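Local coordinates for periplasmic binding protein/LacI transcriptional regulator (PDB 3BRS) that probably binds a sugar outside the cell and delivers it for uptake, at residues 13-18 and 42-47; 9-14 and 52-57; 163-168 and 186-191. One frame throughout, in Å; residues are numbered along the deposited sequence.

Overall arrangement
All three contacts lie in a two-lobed fold of the periplasmic binding protein type, each lobe built on a sheet flanked by helices. Contacts 1 and 2 share K13 and V14 and touch one another, with centres 8 Å apart in the lobe of strand 7-11. Contact 2 is buried and joins that strand and the residue after it to helix 51-63 by an aliphatic pair and an amide hydrogen bond. Contact 1, partly buried, sets loop 13-18 against residues 42-47 by van der Waals contact. Contact 3 belongs to the other lobe, its centre 34 Å from that of contact 2; it lies at the surface and combines a CH-pi contact with two acidic groups side by side.

Contact 1 (13-18 and 42-47); sequences KVLDDS and FMAPEK
With CG anti to its carbonyl carbon (chi1 -76°) and chi2 at an unusual 140°, L15 brings both methyls to the end of strand 39-42 and the loop after it; V14 has CG1 anti to its carbonyl carbon. L15 CD1 presses on A44 CB at 3.3 Å, tighter than usual van der Waals contact. The other branch, L15 CD2, meets F42 CB at 4.1 Å, the side chains crossing at about a right angle. Further along the second segment, V14 CG1 lies against the backbone of K47, 3.3 Å from its C atom. K13 O faces the ring of P45, 3.3 Å from P45 CD. No hydrogen bond joins the segments; the contact is van der Waals. D16 OD2 accepts from S18 N at 3.0 Å, from above the carboxylate plane, closing an Asx turn. Both loops leave the C-terminal ends of neighbouring parallel strands, 7-11 and 39-42, and loop 13-18 faces the other lobe (D16 to Y200, K13 weakly to T145), the side where sugar-binding relatives of this fold probably hold their ligand. V14 packs on W22 of helix 20-36, F42 reaches Q30 of the same helix, and P45 rests on V53 and L57 of helix 51-63.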
loop_
_atom_site.group_PDB
_atom_site.type_symbol
_atom_site.label_atom_id
_atom_site.label_comp_id
_atom_site.label_asym_id
_atom_site.label_seq_id
_atom_site.Cartn_x
_atom_site.Cartn_y
_atom_site.Cartn_z
ATOM N N LYS A 13 -7.338 1.934 5.145
ATOM C CA LYS A 13 -6.931 0.820 6.001
ATOM C C LYS A 13 -6.612 1.361 7.376
ATOM O O LYS A 13 -6.856 0.631 8.360
ATOM C CB LYS A 13 -5.659 0.183 5.478
ATOM C CG LYS A 13 -5.872 -0.569 4.135
ATOM C CD LYS A 13 -4.558 -1.256 3.839
ATOM C CE LYS A 13 -4.624 -2.159 2.620
ATOM N NZ LYS A 13 -3.215 -2.291 2.069
ATOM N N VAL A 14 -6.035 2.587 7.420
ATOM C CA VAL A 14 -5.858 3.417 8.628
ATOM C C VAL A 14 -5.920 4.912 8.298
ATOM O O VAL A 14 -5.624 5.314 7.179
ATOM C CB VAL A 14 -4.411 3.336 9.325
ATOM C CG1 VAL A 14 -4.128 2.007 10.016
ATOM C CG2 VAL A 14 -3.356 3.676 8.317
ATOM N N LEU A 15 -6.190 5.720 9.318
ATOM C CA LEU A 15 -5.972 7.167 9.263
ATOM C C LEU A 15 -4.813 7.504 10.192
ATOM O O LEU A 15 -5.043 7.955 11.278
ATOM C CB LEU A 15 -7.244 7.915 9.721
ATOM C CG LEU A 15 -8.414 7.977 8.721
ATOM C CD1 LEU A 15 -9.699 7.780 9.457
ATOM C CD2 LEU A 15 -8.390 9.309 7.961
ATOM N N ASP A 16 -3.578 7.255 9.774
ATOM C CA ASP A 16 -2.438 7.320 10.666
ATOM C C ASP A 16 -1.930 8.741 10.619
ATOM O O ASP A 16 -1.999 9.438 11.620
ATOM C CB ASP A 16 -1.337 6.314 10.257
ATOM C CG ASP A 16 -0.080 6.370 11.172
ATOM O OD1 ASP A 16 0.717 5.396 11.232
ATOM O OD2 ASP A 16 0.116 7.401 11.829
ATOM N N ASP A 17 -1.423 9.187 9.478
ATOM C CA ASP A 17 -1.002 10.579 9.370
ATOM C C ASP A 17 0.364 10.968 9.987
ATOM O O ASP A 17 0.799 12.085 9.850
ATOM C CB ASP A 17 -2.168 11.544 9.696
ATOM C CG ASP A 17 -1.935 12.411 10.915
ATOM O OD1 ASP A 17 -1.482 11.910 11.970
ATOM O OD2 ASP A 17 -2.260 13.618 10.809
ATOM N N SER A 18 1.043 10.027 10.622
ATOM C CA SER A 18 2.487 9.986 10.525
ATOM C C SER A 18 2.749 9.263 9.192
ATOM O O SER A 18 3.845 9.331 8.626
ATOM C CB SER A 18 3.119 9.215 11.695
ATOM O OG SER A 18 3.180 7.826 11.401
ATOM N N PHE A 42 -14.686 10.108 6.672
ATOM C CA PHE A 42 -13.687 9.009 6.829
ATOM C C PHE A 42 -13.903 8.150 8.082
ATOM O O PHE A 42 -14.330 8.651 9.112
ATOM C CB PHE A 42 -12.311 9.612 6.879
ATOM C CG PHE A 42 -11.966 10.373 5.649
ATOM C CD1 PHE A 42 -11.324 9.722 4.568
ATOM C CD2 PHE A 42 -12.296 11.703 5.514
ATOM C CE1 PHE A 42 -10.966 10.429 3.352
ATOM C CE2 PHE A 42 -11.965 12.412 4.291
ATOM C CZ PHE A 42 -11.307 11.731 3.209
ATOM N N MET A 43 -13.701 6.857 7.966
ATOM C CA MET A 43 -13.868 5.923 9.064
ATOM C C MET A 43 -12.685 4.972 8.823
ATOM O O MET A 43 -12.456 4.655 7.689
ATOM C CB MET A 43 -15.202 5.114 8.949
ATOM C CG MET A 43 -16.531 5.959 8.807
ATOM S SD MET A 43 -18.033 4.919 8.798
ATOM C CE MET A 43 -18.180 3.961 10.295
ATOM N N ALA A 44 -11.945 4.522 9.851
ATOM C CA ALA A 44 -10.794 3.660 9.622
ATOM C C ALA A 44 -10.498 3.062 10.975
ATOM O O ALA A 44 -10.817 3.691 12.016
ATOM C CB ALA A 44 -9.553 4.472 9.075
ATOM N N PRO A 45 -9.957 1.825 10.985
ATOM C CA PRO A 45 -9.490 1.278 12.290
ATOM C C PRO A 45 -8.224 2.009 12.687
ATOM O O PRO A 45 -7.723 2.955 11.956
ATOM C CB PRO A 45 -9.142 -0.148 11.956
ATOM C CG PRO A 45 -9.816 -0.395 10.567
ATOM C CD PRO A 45 -9.753 0.863 9.889
ATOM N N GLU A 46 -7.693 1.576 13.808
ATOM C CA GLU A 46 -6.482 2.182 14.303
ATOM C C GLU A 46 -5.261 1.538 13.783
ATOM O O GLU A 46 -4.223 2.138 13.784
ATOM C CB GLU A 46 -6.477 2.350 15.839
ATOM C CG GLU A 46 -7.562 3.325 16.306
ATOM C CD GLU A 46 -7.593 3.435 17.801
ATOM O OE1 GLU A 46 -7.574 2.366 18.471
ATOM O OE2 GLU A 46 -7.631 4.576 18.310
ATOM N N LYS A 47 -5.403 0.337 13.251
ATOM C CA LYS A 47 -4.277 -0.418 12.685
ATOM C C LYS A 47 -4.645 -0.959 11.350
ATOM O O LYS A 47 -5.701 -1.571 11.244
ATOM C CB LYS A 47 -4.053 -1.627 13.582
ATOM C CG LYS A 47 -3.688 -1.210 14.994
ATOM C CD LYS A 47 -2.559 -1.956 15.460
ATOM C CE LYS A 47 -3.004 -2.968 16.408
ATOM N NZ LYS A 47 -2.856 -2.311 17.753
#

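Contact 2 (9-14 and 52-57)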
loop_
_atom_site.group_PDB
_atom_site.type_symbol
_atom_site.label_atom_id
_atom_site.label_comp_id
_atom_site.label_asym_id
_atom_site.label_seq_id
_atom_site.Cartn_x
_atom_site.Cartn_y
_atom_site.Cartn_z
ATOM N N ILE A 9 -18.577 7.785 1.754
ATOM C CA ILE A 9 -17.800 7.523 2.998
ATOM C C ILE A 9 -16.539 6.828 2.581
ATOM O O ILE A 9 -16.614 5.815 1.886
ATOM C CB ILE A 9 -18.618 6.642 3.978
ATOM C CG1 ILE A 9 -19.802 7.445 4.553
ATOM C CG2 ILE A 9 -17.667 6.068 5.147
ATOM C CD1 ILE A 9 -20.808 6.477 5.444
ATOM N N CYS A 10 -15.385 7.392 2.963
ATOM C CA CYS A 10 -14.081 6.779 2.636
ATOM C C CYS A 10 -13.573 5.902 3.789
ATOM O O CYS A 10 -13.596 6.359 4.963
ATOM C CB CYS A 10 -13.050 7.906 2.332
ATOM S SG CYS A 10 -11.485 7.092 1.939
ATOM N N ILE A 11 -13.121 4.680 3.502
ATOM C CA ILE A 11 -12.686 3.757 4.566
ATOM C C ILE A 11 -11.312 3.329 4.248
ATOM O O ILE A 11 -11.138 2.339 3.560
ATOM C CB ILE A 11 -13.596 2.523 4.756
ATOM C CG1 ILE A 11 -15.080 2.939 4.849
ATOM C CG2 ILE A 11 -13.112 1.601 5.905
ATOM C CD1 ILE A 11 -16.066 1.711 4.981
ATOM N N PRO A 12 -10.319 4.131 4.641
ATOM C CA PRO A 12 -8.918 3.699 4.404
ATOM C C PRO A 12 -8.541 2.489 5.291
ATOM O O PRO A 12 -9.373 1.992 6.044
ATOM C CB PRO A 12 -8.090 4.913 4.749
ATOM C CG PRO A 12 -9.088 6.086 4.996
ATOM C CD PRO A 12 -10.408 5.425 5.326
ATOM N N LYS A 13 -7.338 1.934 5.145
ATOM C CA LYS A 13 -6.931 0.820 6.001
ATOM C C LYS A 13 -6.612 1.361 7.376
ATOM O O LYS A 13 -6.856 0.631 8.360
ATOM C CB LYS A 13 -5.659 0.183 5.478
ATOM C CG LYS A 13 -5.872 -0.569 4.135
ATOM C CD LYS A 13 -4.558 -1.256 3.839
ATOM C CE LYS A 13 -4.624 -2.159 2.620
ATOM N NZ LYS A 13 -3.215 -2.291 2.069
ATOM N N VAL A 14 -6.035 2.587 7.420
ATOM C CA VAL A 14 -5.858 3.417 8.628
ATOM C C VAL A 14 -5.920 4.912 8.298
ATOM O O VAL A 14 -5.624 5.314 7.179
ATOM C CB VAL A 14 -4.411 3.336 9.325
ATOM C CG1 VAL A 14 -4.128 2.007 10.016
ATOM C CG2 VAL A 14 -3.356 3.676 8.317
ATOM N N LEU A 52 -11.135 -6.889 11.214
ATOM C CA LEU A 52 -12.392 -7.331 11.818
ATOM C C LEU A 52 -13.153 -6.031 12.175
ATOM O O LEU A 52 -14.409 -5.903 12.103
ATOM C CB LEU A 52 -12.093 -8.174 13.081
ATOM C CG LEU A 52 -11.964 -9.699 12.819
ATOM C CD1 LEU A 52 -11.454 -10.576 13.953
ATOM C CD2 LEU A 52 -13.314 -10.184 12.438
ATOM N N VAL A 53 -12.316 -5.033 12.448
ATOM C CA VAL A 53 -12.750 -3.732 12.870
ATOM C C VAL A 53 -13.091 -2.954 11.660
ATOM O O VAL A 53 -14.056 -2.174 11.677
ATOM C CB VAL A 53 -11.724 -3.046 13.742
ATOM C CG1 VAL A 53 -12.034 -1.573 13.896
ATOM C CG2 VAL A 53 -11.793 -3.645 15.183
ATOM N N GLN A 54 -12.330 -3.157 10.616
ATOM C CA GLN A 54 -12.717 -2.566 9.294
ATOM C C GLN A 54 -14.027 -3.075 8.751
ATOM O O GLN A 54 -14.862 -2.306 8.263
ATOM C CB GLN A 54 -11.650 -2.783 8.216
ATOM C CG GLN A 54 -11.765 -1.643 7.168
ATOM C CD GLN A 54 -10.930 -1.878 5.905
ATOM O OE1 GLN A 54 -10.806 -3.056 5.368
ATOM N NE2 GLN A 54 -10.258 -0.777 5.454
ATOM N N ASN A 55 -14.250 -4.385 8.891
ATOM C CA ASN A 55 -15.583 -4.962 8.585
ATOM C C ASN A 55 -16.744 -4.390 9.400
ATOM O O ASN A 55 -17.855 -4.137 8.885
ATOM C CB ASN A 55 -15.545 -6.468 8.760
ATOM C CG ASN A 55 -14.813 -7.171 7.603
ATOM O OD1 ASN A 55 -14.174 -6.553 6.735
ATOM N ND2 ASN A 55 -14.945 -8.439 7.586
ATOM N N GLU A 56 -16.540 -4.190 10.681
ATOM C CA GLU A 56 -17.545 -3.497 11.518
ATOM C C GLU A 56 -17.852 -2.109 11.011
ATOM O O GLU A 56 -19.003 -1.715 10.976
ATOM C CB GLU A 56 -16.946 -3.373 12.910
ATOM C CG GLU A 56 -17.082 -4.666 13.692
ATOM C CD GLU A 56 -16.590 -4.548 15.120
ATOM O OE1 GLU A 56 -15.906 -3.539 15.518
ATOM O OE2 GLU A 56 -16.906 -5.508 15.842
ATOM N N LEU A 57 -16.811 -1.347 10.653
ATOM C CA LEU A 57 -16.924 0.052 10.116
ATOM C C LEU A 57 -17.635 0.060 8.763
ATOM O O LEU A 57 -18.427 0.942 8.469
ATOM C CB LEU A 57 -15.531 0.582 9.913
ATOM C CG LEU A 57 -14.768 0.978 11.219
ATOM C CD1 LEU A 57 -13.353 1.484 10.924
ATOM C CD2 LEU A 57 -15.488 2.043 12.069
#
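Q54 NE2 is gripped by two hydrogen bonds, giving one to P12 O across the contact and one to A72 O. The same amide has a third hold, since Q54 OE1 accepts from A74 N, and the three bonds together fix which way its flat end is turned. The bond from Q54 NE2 to P12 O is 3.0 Å long and bent, with 138° at the hydrogen. P12 O lies close to the amide plane of Q54, but the donor stands 54° above the carbonyl plane of P12. The glutamine reaches this position as a long arm: CG is anti to the backbone N (chi1 -153°) and the chain runs extended beyond it. The arm is apolar along its length, and Q54 CG packs against I11 CG2 at 3.7 Å where the two side chains cross obliquely. I11 presents that methyl because CG2 is anti to its backbone N; its other branch carries CD1 toward the backbone of L57, 4.3 Å from L57 O. I11 also touches I69 and L71 of strand 68-71, to which it is hydrogen-bonded through L70, so the apolar layer under the helix spans two strands. With Q54 buried, its hydrogen bonds satisfy both polar atoms of the amide away from solvent and tie the helix to backbone groups just beyond the ends of strands 7-11 and 68-71. Helix 51-63 is the connection from strand 39-42 to strand 68-71, crossing over strand 7-11 between them: a beta-alpha-beta crossover of the Rossmann-like, parallel-sheet lobe typical of periplasmic binding proteins.

Contact 3 (163-168 and 186-191)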
loop_
_atom_site.group_PDB
_atom_site.type_symbol
_atom_site.label_atom_id
_atom_site.label_comp_id
_atom_site.label_asym_id
_atom_site.label_seq_id
_atom_site.Cartn_x
_atom_site.Cartn_y
_atom_site.Cartn_z
ATOM N N LYS A 163 18.049 -15.610 -3.848
ATOM C CA LYS A 163 18.912 -14.843 -3.002
ATOM C C LYS A 163 18.134 -14.194 -1.815
ATOM O O LYS A 163 18.741 -13.802 -0.845
ATOM C CB LYS A 163 19.685 -13.810 -3.834
ATOM C CG LYS A 163 20.870 -14.410 -4.576
ATOM C CD LYS A 163 21.694 -13.331 -5.261
ATOM C CE LYS A 163 23.104 -13.841 -5.630
ATOM N NZ LYS A 163 24.219 -12.905 -5.180
ATOM N N ILE A 164 16.807 -14.103 -1.882
ATOM C CA ILE A 164 16.025 -13.687 -0.728
ATOM C C ILE A 164 16.209 -14.682 0.397
ATOM O O ILE A 164 15.837 -15.862 0.280
ATOM C CB ILE A 164 14.524 -13.602 -1.060
ATOM C CG1 ILE A 164 14.326 -12.676 -2.246
ATOM C CG2 ILE A 164 13.703 -13.186 0.201
ATOM C CD1 ILE A 164 12.825 -12.477 -2.620
ATOM N N GLU A 165 16.758 -14.182 1.497
ATOM C CA GLU A 165 17.095 -14.987 2.640
ATOM C C GLU A 165 15.889 -15.251 3.484
ATOM O O GLU A 165 15.646 -16.368 4.023
ATOM C CB GLU A 165 18.081 -14.191 3.457
ATOM C CG GLU A 165 18.919 -15.027 4.283
ATOM C CD GLU A 165 20.140 -15.539 3.582
ATOM O OE1 GLU A 165 20.992 -14.717 3.193
ATOM O OE2 GLU A 165 20.280 -16.777 3.537
ATOM N N ALA A 166 15.122 -14.190 3.620
ATOM C CA ALA A 166 13.967 -14.227 4.465
ATOM C C ALA A 166 13.027 -13.055 4.222
ATOM O O ALA A 166 13.448 -11.913 3.816
ATOM C CB ALA A 166 14.388 -14.295 5.933
ATOM N N ILE A 167 11.764 -13.346 4.500
ATOM C CA ILE A 167 10.725 -12.310 4.468
ATOM C C ILE A 167 10.052 -12.164 5.777
ATOM O O ILE A 167 9.439 -13.116 6.269
ATOM C CB ILE A 167 9.643 -12.463 3.365
ATOM C CG1 ILE A 167 10.338 -12.794 2.042
ATOM C CG2 ILE A 167 8.871 -11.116 3.253
ATOM C CD1 ILE A 167 9.522 -12.743 0.793
ATOM N N TYR A 168 10.169 -10.991 6.341
ATOM C CA TYR A 168 9.571 -10.683 7.699
ATOM C C TYR A 168 8.349 -9.777 7.497
ATOM O O TYR A 168 8.443 -8.771 6.757
ATOM C CB TYR A 168 10.609 -10.013 8.609
ATOM C CG TYR A 168 10.105 -9.687 9.998
ATOM C CD1 TYR A 168 9.476 -8.464 10.256
ATOM C CD2 TYR A 168 10.217 -10.599 11.061
ATOM C CE1 TYR A 168 8.956 -8.136 11.510
ATOM C CE2 TYR A 168 9.676 -10.267 12.373
ATOM C CZ TYR A 168 9.042 -9.042 12.579
ATOM O OH TYR A 168 8.513 -8.656 13.877
ATOM N N THR A 186 21.040 -9.879 12.092
ATOM C CA THR A 186 21.754 -10.731 13.031
ATOM C C THR A 186 21.934 -12.159 12.533
ATOM O O THR A 186 23.005 -12.768 12.705
ATOM C CB THR A 186 21.077 -10.717 14.369
ATOM O OG1 THR A 186 21.117 -9.368 14.837
ATOM C CG2 THR A 186 21.903 -11.556 15.363
ATOM N N LYS A 187 20.885 -12.698 11.926
ATOM C CA LYS A 187 20.868 -14.105 11.571
ATOM C C LYS A 187 21.483 -14.368 10.219
ATOM O O LYS A 187 21.974 -15.461 9.949
ATOM C CB LYS A 187 19.436 -14.636 11.623
ATOM C CG LYS A 187 19.335 -16.088 11.271
ATOM C CD LYS A 187 18.018 -16.678 11.799
ATOM C CE LYS A 187 17.947 -18.166 11.490
ATOM N NZ LYS A 187 17.018 -18.830 12.453
ATOM N N TYR A 188 21.458 -13.373 9.347
ATOM C CA TYR A 188 22.053 -13.531 8.035
ATOM C C TYR A 188 23.026 -12.375 7.777
ATOM O O TYR A 188 22.657 -11.352 7.172
ATOM C CB TYR A 188 20.990 -13.679 6.927
ATOM C CG TYR A 188 19.806 -14.596 7.280
ATOM C CD1 TYR A 188 19.902 -15.970 7.094
ATOM C CD2 TYR A 188 18.612 -14.104 7.768
ATOM C CE1 TYR A 188 18.848 -16.825 7.403
ATOM C CE2 TYR A 188 17.589 -14.940 8.106
ATOM C CZ TYR A 188 17.718 -16.320 7.917
ATOM O OH TYR A 188 16.722 -17.240 8.217
ATOM N N PRO A 189 24.292 -12.546 8.223
ATOM C CA PRO A 189 25.354 -11.565 7.946
ATOM C C PRO A 189 25.715 -11.439 6.460
ATOM O O PRO A 189 26.387 -10.468 6.047
ATOM C CB PRO A 189 26.550 -12.069 8.779
ATOM C CG PRO A 189 26.282 -13.576 8.957
ATOM C CD PRO A 189 24.762 -13.671 9.052
ATOM N N ASP A 190 25.278 -12.399 5.650
ATOM C CA ASP A 190 25.395 -12.246 4.207
ATOM C C ASP A 190 24.409 -11.306 3.522
ATOM O O ASP A 190 24.570 -11.036 2.333
ATOM C CB ASP A 190 25.447 -13.597 3.464
ATOM C CG ASP A 190 24.331 -14.531 3.838
ATOM O OD1 ASP A 190 23.371 -14.184 4.567
ATOM O OD2 ASP A 190 24.440 -15.671 3.372
ATOM N N ILE A 191 23.433 -10.736 4.226
ATOM C CA ILE A 191 22.493 -9.793 3.570
ATOM C C ILE A 191 23.206 -8.434 3.294
ATOM O O ILE A 191 23.730 -7.803 4.176
ATOM C CB ILE A 191 21.232 -9.602 4.435
ATOM C CG1 ILE A 191 20.271 -10.827 4.356
ATOM C CG2 ILE A 191 20.554 -8.304 4.129
ATOM C CD1 ILE A 191 19.244 -10.872 5.494
#
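Strand 164-169, helix 174-187 and strand 191-196 form a beta-alpha-beta crossover that passes over strand 133-138, and here the turn after the helix returns against the first strand. The packed part is centred on the ring of Y188, the first residue to leave the helix, which is covered on both faces. E165 CG lies over one face as a CH-pi contact, its modelled spacing too short to be taken literally, while K187 CG covers the opposite face. E165 reaches the ring with CG anti to its backbone N (chi1 -156°); the chain bends at chi2 (86°), and the carboxylate ends nearly parallel to the ring. A166 CB adds an apolar touch to Y188 CE2 at 3.9 Å, and I191 CD1 comes within 4.1 Å of E165 CB from the buried end of the turn. On the solvent side, where D190 is exposed, the contact is not held by any bond: E165 OE1 and D190 OD1 are 2.8 Å apart in carboxylates whose planes are nearly parallel. They are two acceptors close together, a repulsive pair if both are charged, which could raise the pKa of one of them. E165 OE2 has a long, weak ion pair with K133 NZ, which may ease the repulsion a little. K133 also has a backbone hydrogen bond with D190, linking the turn to the central strand of the three. The type I beta turn that carries D190 runs from Y188 to I191 and is closed by I191 N, which donates to Y188 O at 3.1 Å.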